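Local coordinates for protein ACDH-11, isoform b (Caenorhabditis elegans, PDB 4Y9J), which belongs to the acyl-CoA dehydrogenase family of flavoproteins and binds flavin-adenine dinucleotide and the ligand UCC within an assembly of four chains, at residues B[147-152]-B[183-188]; B[188-193]-B[310-315]; B[250-255]-B[303-308]. All coordinates share one frame; numbering follows the deposited sequence. Where two conformers were deposited one is given.

Interaction 1 of 3, residues B[147-152]-B[183-188]; sequences AMTDGA and AWTSGQ. With UCC (S-{(3S,5R,9R)-1-[(2R,3S,4R,5R)-5-(6-amino-9H-purin-9-yl)-4-hydroxy-3-(phosphonooxy)tetrahydrofuran-2-yl]-3,5,9-trihydroxy-8,8-dimethyl-3,5-dioxido-10,14-dioxo-2,4,6-trioxa-11,15-diaza-3lambda~5~,5lambda~5~-diphosphaheptadecan-17-yl} undecanethioate), chain F.
Deep in the acyl-CoA dehydrogenase fold, beside the ligand pocket, Met148 and Thr149 of helix 143-158 rest on strand 186-189; the axes of 147-152 and 186-188 are nearly perpendicular (89°) and 6.7 Å apart at closest. The hydroxyl of Thr149 makes the one hydrogen bond between the segments: Ser186 N points at Thr149 OG1 over 3.1 Å, at 156°. With OG1 anti to the carbonyl carbon (chi1 -63°), that oxygen lies beside its own backbone N and also bonds Pro145 O, one turn back. Met148 covers the next residues of the strand. Its CB lies 3.3 Å from Ser186 O, while its SD packs 3.7 Å from Gln188 CB, the two side chains crossing at a slant. Further along the helix, Ala152 CB touches Ser186 OG at 3.7 Å; that hydroxyl turns to Gly187 O, 2.8 Å from Ser186 OG, in the carbonyl plane on a lone pair. Both segments also reach the ligand. Gln188 CD comes within 3.3 Å of UCC S. Ala147 CB lies 3.5 Å from UCC CA8. Met148 CB and CE lie against Ser186 O, which is buried without a polar partner, so the polar link between helix and strand depends on the Thr149 hydroxyl.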
# COMPACT_ATOMS: atom_id res chain seq x y z
N ALA B 147 26.70 13.82 5.47
CA ALA B 147 28.04 13.21 5.39
C ALA B 147 28.70 13.46 4.04
O ALA B 147 29.85 13.86 3.97
CB ALA B 147 28.02 11.75 5.67
N MET B 148 27.95 13.16 2.99
CA MET B 148 28.41 13.27 1.65
C MET B 148 28.65 14.72 1.26
O MET B 148 29.55 14.96 0.46
CB MET B 148 27.48 12.61 0.69
CG MET B 148 27.46 11.12 0.84
SD MET B 148 26.46 10.25 -0.38
CE MET B 148 24.88 10.92 -0.12
N THR B 149 27.86 15.64 1.83
CA THR B 149 27.99 17.06 1.54
C THR B 149 29.32 17.56 2.15
O THR B 149 30.08 18.26 1.48
CB THR B 149 26.76 17.82 2.06
OG1 THR B 149 25.57 17.33 1.34
CG2 THR B 149 26.92 19.31 2.00
N ASP B 150 29.59 17.17 3.38
CA ASP B 150 30.84 17.55 4.08
C ASP B 150 32.03 16.97 3.34
O ASP B 150 32.99 17.65 3.06
CB ASP B 150 30.72 17.03 5.52
CG ASP B 150 31.79 17.56 6.49
OD1 ASP B 150 32.73 18.23 6.03
OD2 ASP B 150 31.72 17.24 7.73
N GLY B 151 31.91 15.73 2.91
CA GLY B 151 32.96 15.06 2.19
C GLY B 151 33.24 15.70 0.84
O GLY B 151 34.40 15.81 0.44
N ALA B 152 32.18 16.16 0.16
CA ALA B 152 32.32 16.88 -1.07
C ALA B 152 33.06 18.19 -0.91
O ALA B 152 33.92 18.53 -1.73
CB ALA B 152 30.93 17.17 -1.70
N ALA B 183 21.10 26.44 -0.16
CA ALA B 183 22.03 25.37 0.18
C ALA B 183 21.88 24.19 -0.73
O ALA B 183 20.79 23.80 -1.06
CB ALA B 183 21.90 24.93 1.63
N TRP B 184 22.99 23.53 -1.00
CA TRP B 184 23.00 22.30 -1.76
C TRP B 184 23.46 21.10 -0.91
O TRP B 184 24.11 21.26 0.16
CB TRP B 184 23.97 22.39 -2.94
CG TRP B 184 23.49 23.11 -4.17
CD1 TRP B 184 22.23 23.64 -4.40
CD2 TRP B 184 24.23 23.34 -5.38
NE1 TRP B 184 22.15 24.14 -5.63
CE2 TRP B 184 23.36 24.01 -6.26
CE3 TRP B 184 25.52 23.08 -5.78
CZ2 TRP B 184 23.76 24.45 -7.53
CZ3 TRP B 184 25.90 23.50 -7.07
CH2 TRP B 184 25.03 24.16 -7.91
N THR B 185 23.21 19.91 -1.44
CA THR B 185 23.75 18.68 -0.91
C THR B 185 24.41 17.91 -2.06
O THR B 185 24.16 18.21 -3.22
CB THR B 185 22.70 17.78 -0.24
OG1 THR B 185 21.63 17.46 -1.16
CG2 THR B 185 22.20 18.41 1.02
N SER B 186 25.28 16.96 -1.71
CA SER B 186 25.98 16.15 -2.68
C SER B 186 25.70 14.68 -2.47
O SER B 186 25.50 14.24 -1.34
CB SER B 186 27.48 16.37 -2.63
OG SER B 186 28.22 15.62 -3.61
N GLY B 187 25.83 13.93 -3.56
CA GLY B 187 25.95 12.47 -3.49
C GLY B 187 27.34 12.00 -3.88
O GLY B 187 28.22 12.82 -4.13
N GLN B 188 27.54 10.69 -3.85
CA GLN B 188 28.84 10.05 -4.01
C GLN B 188 28.47 8.74 -4.72
O GLN B 188 27.83 7.88 -4.12
CB GLN B 188 29.43 9.78 -2.60
CG GLN B 188 30.71 8.86 -2.50
CD GLN B 188 31.05 8.42 -1.07
OE1 GLN B 188 30.29 8.67 -0.13
NE2 GLN B 188 32.16 7.68 -0.91
OA1 UCC F . 28.66 3.67 0.76
CA1 UCC F . 28.61 4.86 0.24
CA2 UCC F . 27.64 6.00 0.56
CA3 UCC F . 26.82 5.95 1.81
CA4 UCC F . 26.73 7.35 2.51
CA5 UCC F . 27.50 7.31 3.83
CA6 UCC F . 26.76 8.01 4.92
CA7 UCC F . 27.52 7.97 6.23
CA8 UCC F . 26.63 8.87 6.99
CA9 UCC F . 26.18 8.54 8.31
C10 UCC F . 24.75 8.30 8.42
C11 UCC F . 24.71 6.84 8.85
S UCC F . 29.62 5.44 -0.96
CP1 UCC F . 30.77 4.10 -1.46
CP2 UCC F . 31.69 3.62 -0.38
NP1 UCC F . 32.78 2.77 -0.90
CP3 UCC F . 33.81 2.53 -0.09
OP1 UCC F . 33.86 2.87 1.10
CP4 UCC F . 35.02 1.85 -0.71
CP5 UCC F . 35.41 0.63 0.15
NP2 UCC F . 36.67 0.20 -0.44
CP6 UCC F . 37.86 0.73 -0.14
OP2 UCC F . 38.03 1.55 0.75
CP8 UCC F . 39.02 0.12 -0.90
OP3 UCC F . 40.11 -0.14 0.04
CPB UCC F . 39.69 1.01 -1.93
CP7 UCC F . 39.97 2.48 -1.58
CP9 UCC F . 38.43 1.39 -2.83
CPA UCC F . 40.41 0.24 -3.05
O7 UCC F . 40.96 1.19 -4.01
P2 UCC F . 42.18 0.74 -4.98
O21 UCC F . 42.53 1.88 -5.93
O22 UCC F . 41.87 -0.69 -5.43
O6 UCC F . 43.34 0.56 -3.86
P1 UCC F . 44.72 1.35 -3.70
O11 UCC F . 45.62 1.21 -4.92
O12 UCC F . 45.20 0.88 -2.36
O5' UCC F . 44.13 2.91 -3.58
C5' UCC F . 44.51 3.90 -4.56
C4' UCC F . 45.09 5.17 -3.90
C3' UCC F . 46.35 4.85 -3.09
O3' UCC F . 47.13 6.01 -3.17
P3 UCC F . 48.54 6.03 -3.89
O33 UCC F . 48.91 7.50 -3.80
O32 UCC F . 48.23 5.70 -5.33
O31 UCC F . 49.39 5.02 -3.08
C2' UCC F . 45.88 4.66 -1.65
O2' UCC F . 46.81 5.07 -0.65
O4' UCC F . 44.14 5.71 -2.96
C1' UCC F . 44.72 5.66 -1.67
N9 UCC F . 43.69 5.45 -0.65
C4 UCC F . 43.55 6.26 0.40
N3 UCC F . 44.13 7.41 0.81
C8 UCC F . 42.81 4.41 -0.58
N7 UCC F . 42.05 4.57 0.51
C5 UCC F . 42.44 5.69 1.16
C6 UCC F . 42.00 6.46 2.36
N6 UCC F . 40.97 5.99 3.11
N1 UCC F . 42.72 7.58 2.70
C2 UCC F . 43.74 8.02 1.94

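Interaction 2 of 3, residues B[188-193]-B[310-315]. With FAD (flavin-adenine dinucleotide), chain E.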
# COMPACT_ATOMS: atom_id res chain seq x y z
N GLN B 188 27.54 10.69 -3.85
CA GLN B 188 28.84 10.05 -4.01
C GLN B 188 28.47 8.74 -4.72
O GLN B 188 27.83 7.88 -4.12
CB GLN B 188 29.43 9.78 -2.60
CG GLN B 188 30.71 8.86 -2.50
CD GLN B 188 31.05 8.42 -1.07
OE1 GLN B 188 30.29 8.67 -0.13
NE2 GLN B 188 32.16 7.68 -0.91
N TRP B 189 28.87 8.59 -5.98
CA TRP B 189 28.43 7.42 -6.81
C TRP B 189 29.63 6.54 -7.23
O TRP B 189 30.19 6.66 -8.31
CB TRP B 189 27.67 7.84 -8.05
CG TRP B 189 26.47 8.74 -7.84
CD1 TRP B 189 25.79 8.98 -6.69
CD2 TRP B 189 25.83 9.51 -8.85
NE1 TRP B 189 24.76 9.88 -6.92
CE2 TRP B 189 24.77 10.23 -8.23
CE3 TRP B 189 26.05 9.69 -10.21
CZ2 TRP B 189 23.95 11.05 -8.92
CZ3 TRP B 189 25.25 10.52 -10.90
CH2 TRP B 189 24.20 11.21 -10.25
N MET B 190 29.99 5.63 -6.35
CA MET B 190 31.09 4.72 -6.54
C MET B 190 30.73 3.30 -6.89
O MET B 190 31.34 2.66 -7.82
CB MET B 190 31.96 4.69 -5.28
CG MET B 190 32.80 5.93 -5.16
SD MET B 190 33.75 6.06 -3.61
CE MET B 190 34.85 4.64 -3.73
N THR B 191 29.78 2.78 -6.14
CA THR B 191 29.41 1.39 -6.15
C THR B 191 28.74 0.99 -7.43
O THR B 191 27.80 1.65 -7.88
CB THR B 191 28.60 1.00 -4.95
OG1 THR B 191 29.31 1.30 -3.75
CG2 THR B 191 28.22 -0.48 -5.01
N GLU B 192 29.23 -0.10 -8.03
CA GLU B 192 28.62 -0.64 -9.23
C GLU B 192 28.28 -2.13 -9.04
O GLU B 192 28.69 -2.72 -8.05
CB GLU B 192 29.50 -0.38 -10.43
CG GLU B 192 29.79 1.13 -10.65
CD GLU B 192 30.22 1.52 -12.02
OE1 GLU B 192 30.22 0.67 -12.96
OE2 GLU B 192 30.64 2.71 -12.18
N LYS B 193 27.65 -2.77 -10.02
CA LYS B 193 27.21 -4.14 -9.80
C LYS B 193 28.40 -5.12 -9.53
O LYS B 193 28.31 -6.03 -8.70
CB LYS B 193 26.35 -4.65 -10.95
CG LYS B 193 24.98 -3.96 -11.04
CD LYS B 193 24.18 -4.44 -12.25
CE LYS B 193 24.61 -3.72 -13.51
NZ LYS B 193 23.98 -4.23 -14.71
N ASN B 310 39.28 11.96 0.42
CA ASN B 310 38.78 12.83 1.51
C ASN B 310 37.30 12.66 1.77
O ASN B 310 36.83 12.69 2.90
CB ASN B 310 39.14 14.28 1.23
CG ASN B 310 40.60 14.56 1.37
OD1 ASN B 310 41.24 15.32 0.57
ND2 ASN B 310 41.13 14.09 2.45
N MET B 311 36.55 12.32 0.74
CA MET B 311 35.19 11.99 0.90
C MET B 311 35.05 10.71 1.68
O MET B 311 34.16 10.61 2.55
CB MET B 311 34.50 11.90 -0.46
CG MET B 311 33.18 11.23 -0.52
SD MET B 311 31.71 12.26 -0.13
CE MET B 311 31.49 12.97 -1.79
N LEU B 312 35.77 9.68 1.29
CA LEU B 312 35.74 8.41 2.08
C LEU B 312 36.07 8.69 3.57
O LEU B 312 35.32 8.30 4.46
CB LEU B 312 36.71 7.34 1.53
CG LEU B 312 36.53 6.81 0.08
CD1 LEU B 312 37.71 5.87 -0.30
CD2 LEU B 312 35.15 6.13 -0.05
N ASN B 313 37.15 9.40 3.86
CA ASN B 313 37.48 9.62 5.23
C ASN B 313 36.50 10.46 6.01
O ASN B 313 36.28 10.13 7.15
CB ASN B 313 38.85 10.21 5.30
CG ASN B 313 39.92 9.15 4.92
OD1 ASN B 313 39.71 7.90 5.11
ND2 ASN B 313 41.06 9.61 4.36
N ILE B 314 35.94 11.55 5.42
CA ILE B 314 34.97 12.38 6.15
C ILE B 314 33.72 11.64 6.37
O ILE B 314 33.16 11.74 7.46
CB ILE B 314 34.66 13.75 5.41
CG1 ILE B 314 35.85 14.67 5.51
CG2 ILE B 314 33.41 14.45 5.97
CD1 ILE B 314 36.11 15.23 6.89
N THR B 315 33.26 10.86 5.37
CA THR B 315 32.05 10.17 5.51
C THR B 315 32.20 9.05 6.56
O THR B 315 31.24 8.76 7.28
CB THR B 315 31.44 9.54 4.20
OG1 THR B 315 32.36 8.59 3.62
CG2 THR B 315 31.07 10.62 3.15
PA FAD E . 31.09 -6.74 -1.62
O1A FAD E . 32.49 -6.12 -1.67
O2A FAD E . 30.62 -7.55 -2.84
O5B FAD E . 31.02 -7.83 -0.43
C5B FAD E . 31.33 -7.42 0.89
C4B FAD E . 31.91 -8.61 1.60
O4B FAD E . 33.09 -8.97 0.84
C3B FAD E . 32.30 -8.35 3.02
O3B FAD E . 32.44 -9.60 3.80
C2B FAD E . 33.72 -7.88 2.80
O2B FAD E . 34.51 -7.97 3.99
C1B FAD E . 34.19 -8.88 1.71
N9A FAD E . 35.42 -8.41 1.04
C8A FAD E . 35.50 -7.46 0.05
N7A FAD E . 36.81 -7.26 -0.28
C5A FAD E . 37.57 -8.12 0.47
C6A FAD E . 39.00 -8.42 0.60
N6A FAD E . 39.91 -7.77 -0.18
N1A FAD E . 39.35 -9.37 1.50
C2A FAD E . 38.45 -9.99 2.28
N3A FAD E . 37.14 -9.78 2.21
C4A FAD E . 36.65 -8.87 1.33
N1 FAD E . 27.61 3.23 -2.57
C2 FAD E . 27.78 4.41 -3.26
O2 FAD E . 28.81 4.52 -3.96
N3 FAD E . 27.00 5.43 -3.14
C4 FAD E . 25.91 5.49 -2.42
O4 FAD E . 25.21 6.47 -2.37
C4X FAD E . 25.63 4.23 -1.64
N5 FAD E . 24.40 4.16 -0.95
C5X FAD E . 24.24 2.92 -0.28
C6 FAD E . 23.04 2.83 0.49
C7 FAD E . 22.80 1.63 1.23
C7M FAD E . 21.55 1.62 2.05
C8 FAD E . 23.74 0.53 1.09
C8M FAD E . 23.47 -0.78 1.86
C9 FAD E . 24.91 0.60 0.34
C9A FAD E . 25.17 1.80 -0.39
N10 FAD E . 26.29 1.88 -1.17
C10 FAD E . 26.51 3.10 -1.84
C1' FAD E . 27.15 0.76 -1.37
C2' FAD E . 28.18 0.37 -0.29
O2' FAD E . 29.30 1.23 -0.27
C3' FAD E . 28.62 -1.06 -0.56
O3' FAD E . 27.47 -1.84 -0.34
C4' FAD E . 29.78 -1.46 0.34
O4' FAD E . 30.94 -0.66 0.10
C5' FAD E . 30.09 -2.95 0.19
O5' FAD E . 30.45 -3.25 -1.22
P FAD E . 29.52 -4.38 -2.01
O1P FAD E . 28.10 -4.05 -1.75
O2P FAD E . 30.05 -4.48 -3.42
O3P FAD E . 29.92 -5.75 -1.21
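Gln188 and Met311 both start with CG anti to the backbone N (chi1 169° and 165°). Their side chains slide past each other in opposite directions, Gln188 continuing extended and Met311 bending at its next two torsions. Gln188 CD lies 3.6 Å from Met311 CG, and Met311 CE is 3.9 Å from Gln188 CB. The Leu312 side chain crosses that of Gln188 at about a right angle, with Leu312 CD2 3.5 Å from Gln188 NE2. The same methyl approaches Met190 SD, but Met190 has two conformers; this contact and a weak bond from Gln188 NE2 to the sulfur rest on one of them and are uncertain. A firmer partner for the amide is Glu446 OE1. The contact joins strand 186-189 and the loop that follows it, where the beta-sheet domain meets the flavin, to helix 304-338 of the helical C-terminal part. Backbone on this side reads the pyrimidine edge of the isoalloxazine. FAD N3 donates to Gln188 O over 2.8 Å at 165°, while FAD O2 is gripped by two N-H groups, Met190 N at 2.9 Å and Thr191 N at 3.0 Å. Next to them Thr191 OG1 donates to FAD N1, 2.8 Å away. Three donors gathered on N1 and O2 would be expected to draw electron density toward this end of the ring. Elsewhere the cofactor is held by Ser197 and Thr448, and by Arg341 and Gln348 of the second subunit.

Interaction 3 of 3, residues B[250-255]-B[303-308]. With UCC (S-{(3S,5R,9R)-1-[(2R,3S,4R,5R)-5-(6-amino-9H-purin-9-yl)-4-hydroxy-3-(phosphonooxy)tetrahydrofuran-2-yl]-3,5,9-trihydroxy-8,8-dimethyl-3,5-dioxido-10,14-dioxo-2,4,6-trioxa-11,15-diaza-3lambda~5~,5lambda~5~-diphosphaheptadecan-17-yl} undecanethioate), chain F.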
# COMPACT_ATOMS: atom_id res chain seq x y z
N ARG B 250 44.24 2.48 -11.83
CA ARG B 250 44.90 3.50 -12.65
C ARG B 250 44.06 4.03 -13.82
O ARG B 250 44.36 5.09 -14.38
CB ARG B 250 46.22 2.92 -13.18
CG ARG B 250 47.25 3.96 -13.53
CD ARG B 250 47.66 4.85 -12.33
NE ARG B 250 48.79 5.79 -12.58
CZ ARG B 250 48.69 7.10 -12.90
NH1 ARG B 250 47.51 7.70 -13.05
NH2 ARG B 250 49.79 7.83 -13.09
N GLY B 251 43.02 3.29 -14.22
CA GLY B 251 42.09 3.82 -15.25
C GLY B 251 40.97 4.74 -14.76
O GLY B 251 40.21 5.26 -15.57
N LEU B 252 40.83 4.91 -13.45
CA LEU B 252 39.76 5.71 -12.90
C LEU B 252 40.13 7.16 -12.67
O LEU B 252 41.24 7.45 -12.19
CB LEU B 252 39.29 5.06 -11.60
CG LEU B 252 38.65 3.69 -11.78
CD1 LEU B 252 38.42 3.10 -10.40
CD2 LEU B 252 37.30 3.79 -12.52
N SER B 253 39.24 8.06 -13.09
CA SER B 253 39.33 9.47 -12.80
C SER B 253 38.08 9.94 -12.05
O SER B 253 37.01 9.30 -12.09
CB SER B 253 39.56 10.23 -14.09
OG SER B 253 40.73 9.79 -14.83
N LEU B 254 38.22 11.07 -11.37
CA LEU B 254 37.14 11.65 -10.58
C LEU B 254 36.40 12.73 -11.36
O LEU B 254 37.02 13.47 -12.09
CB LEU B 254 37.72 12.27 -9.30
CG LEU B 254 36.73 12.86 -8.30
CD1 LEU B 254 35.79 11.80 -7.75
CD2 LEU B 254 37.49 13.54 -7.18
N PHE B 255 35.09 12.81 -11.14
CA PHE B 255 34.20 13.73 -11.83
C PHE B 255 33.22 14.35 -10.89
O PHE B 255 32.76 13.73 -9.92
CB PHE B 255 33.39 13.04 -12.97
CG PHE B 255 34.24 12.51 -14.07
CD1 PHE B 255 34.86 11.29 -13.94
CD2 PHE B 255 34.45 13.24 -15.21
CE1 PHE B 255 35.69 10.80 -14.93
CE2 PHE B 255 35.28 12.76 -16.24
CZ PHE B 255 35.89 11.52 -16.09
N ARG B 303 43.99 9.16 -11.21
CA ARG B 303 44.07 9.21 -9.73
C ARG B 303 42.73 9.54 -9.06
O ARG B 303 42.66 10.31 -8.11
CB ARG B 303 45.09 10.24 -9.28
CG ARG B 303 46.43 10.21 -10.06
CD ARG B 303 47.44 9.40 -9.33
NE ARG B 303 47.61 9.97 -7.99
CZ ARG B 303 47.85 9.25 -6.90
NH1 ARG B 303 47.98 7.92 -6.97
NH2 ARG B 303 47.94 9.84 -5.73
N GLY B 304 41.66 8.93 -9.57
CA GLY B 304 40.33 9.16 -9.04
C GLY B 304 40.18 8.62 -7.66
O GLY B 304 39.53 9.27 -6.82
N VAL B 305 40.71 7.43 -7.42
CA VAL B 305 40.54 6.85 -6.10
C VAL B 305 41.26 7.76 -5.08
O VAL B 305 40.69 8.13 -4.04
CB VAL B 305 40.97 5.39 -6.03
CG1 VAL B 305 40.74 4.84 -4.61
CG2 VAL B 305 40.08 4.53 -6.94
N ALA B 306 42.49 8.12 -5.38
CA ALA B 306 43.21 9.02 -4.48
C ALA B 306 42.45 10.36 -4.30
O ALA B 306 42.28 10.80 -3.19
CB ALA B 306 44.65 9.25 -4.94
N GLY B 307 41.98 10.96 -5.38
CA GLY B 307 41.14 12.14 -5.31
C GLY B 307 39.92 12.03 -4.42
O GLY B 307 39.58 12.99 -3.72
N ILE B 308 39.21 10.90 -4.49
CA ILE B 308 37.99 10.73 -3.70
C ILE B 308 38.28 10.37 -2.25
O ILE B 308 37.34 10.20 -1.46
CB ILE B 308 37.03 9.74 -4.43
CG1 ILE B 308 35.53 10.00 -4.17
CG2 ILE B 308 37.25 8.28 -4.10
CD1 ILE B 308 35.18 11.47 -4.20
OA1 UCC F . 28.66 3.67 0.76
CA1 UCC F . 28.61 4.86 0.24
CA2 UCC F . 27.64 6.00 0.56
CA3 UCC F . 26.82 5.95 1.81
CA4 UCC F . 26.73 7.35 2.51
CA5 UCC F . 27.50 7.31 3.83
CA6 UCC F . 26.76 8.01 4.92
CA7 UCC F . 27.52 7.97 6.23
CA8 UCC F . 26.63 8.87 6.99
CA9 UCC F . 26.18 8.54 8.31
C10 UCC F . 24.75 8.30 8.42
C11 UCC F . 24.71 6.84 8.85
S UCC F . 29.62 5.44 -0.96
CP1 UCC F . 30.77 4.10 -1.46
CP2 UCC F . 31.69 3.62 -0.38
NP1 UCC F . 32.78 2.77 -0.90
CP3 UCC F . 33.81 2.53 -0.09
OP1 UCC F . 33.86 2.87 1.10
CP4 UCC F . 35.02 1.85 -0.71
CP5 UCC F . 35.41 0.63 0.15
NP2 UCC F . 36.67 0.20 -0.44
CP6 UCC F . 37.86 0.73 -0.14
OP2 UCC F . 38.03 1.55 0.75
CP8 UCC F . 39.02 0.12 -0.90
OP3 UCC F . 40.11 -0.14 0.04
CPB UCC F . 39.69 1.01 -1.93
CP7 UCC F . 39.97 2.48 -1.58
CP9 UCC F . 38.43 1.39 -2.83
CPA UCC F . 40.41 0.24 -3.05
O7 UCC F . 40.96 1.19 -4.01
P2 UCC F . 42.18 0.74 -4.98
O21 UCC F . 42.53 1.88 -5.93
O22 UCC F . 41.87 -0.69 -5.43
O6 UCC F . 43.34 0.56 -3.86
P1 UCC F . 44.72 1.35 -3.70
O11 UCC F . 45.62 1.21 -4.92
O12 UCC F . 45.20 0.88 -2.36
O5' UCC F . 44.13 2.91 -3.58
C5' UCC F . 44.51 3.90 -4.56
C4' UCC F . 45.09 5.17 -3.90
C3' UCC F . 46.35 4.85 -3.09
O3' UCC F . 47.13 6.01 -3.17
P3 UCC F . 48.54 6.03 -3.89
O33 UCC F . 48.91 7.50 -3.80
O32 UCC F . 48.23 5.70 -5.33
O31 UCC F . 49.39 5.02 -3.08
C2' UCC F . 45.88 4.66 -1.65
O2' UCC F . 46.81 5.07 -0.65
O4' UCC F . 44.14 5.71 -2.96
C1' UCC F . 44.72 5.66 -1.67
N9 UCC F . 43.69 5.45 -0.65
C4 UCC F . 43.55 6.26 0.40
N3 UCC F . 44.13 7.41 0.81
C8 UCC F . 42.81 4.41 -0.58
N7 UCC F . 42.05 4.57 0.51
C5 UCC F . 42.44 5.69 1.16
C6 UCC F . 42.00 6.46 2.36
N6 UCC F . 40.97 5.99 3.11
N1 UCC F . 42.72 7.58 2.70
C2 UCC F . 43.74 8.02 1.94
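Gly304 and Leu252 meet through their backbones: Gly304 N donates to Leu252 O over 3.0 Å, coming in well above the carbonyl plane, 46° out of it. Having no side chain, Gly304 lets its CA lie 3.8 Å from Ser253 C, and the first turn of the helix settles directly on the strand. Leucines border this close approach. Leu254 CD1 meets Ile308 CD1 at 3.6 Å, the side chains crossing at about a right angle, and its other methyl faces the carbonyl group of Gly307. Leu252 CD1 reaches Val305 CG2 at a looser 4.1 Å. At the outer end Arg303 CD lies over one face of the Arg250 guanidinium, 4.1 Å from Arg250 NH1, with the two guanidinium planes 84° apart. The Arg303 chain bends at chi2 and chi3, and its guanidinium meets the P3 phosphate of UCC with its edge: Arg303 NH1 bonds UCC O32 at 2.8 Å and Arg303 NH2 bonds UCC O33 at 3.2 Å, with P3 in the plane of the group. Ala306 CB lies over one face, toward the rim. Arg303 is also the N-cap residue of the helix. A shell further out, Ser253 OG bonds Gly302 N and Arg250 NH1 bonds Gln301 O weakly, tying the strand segment to residues just before the helix. Strand 252-258 pairs antiparallel with both 231-238 and 285-298, and against this sheet the axes of 252-255 and 304-308 lie at 40°, 6.6 Å apart at closest.

UCC threads all three contacts: its acyl tail passes Ala147 and its sulfur Gln188, beside the flavin, and its P3 phosphate meets Arg303. Interactions 1 and 2 share Gln188, which helix 143-158 packs from one direction and helix 304-338 from another; their centres are 11 Å apart, and the two helices touch directly where Met148 O lies 3.5 Å from Met311 SD. Interactions 2 and 3 also have centres 11 Å apart and use successive turns of helix 304-338, which lies beside UCC at Arg303 and Val305 and again at Asn313, bonded to N6. Interactions 1 and 3 do not touch; their centres are about 18 Å apart, connected through the common sheet and UCC.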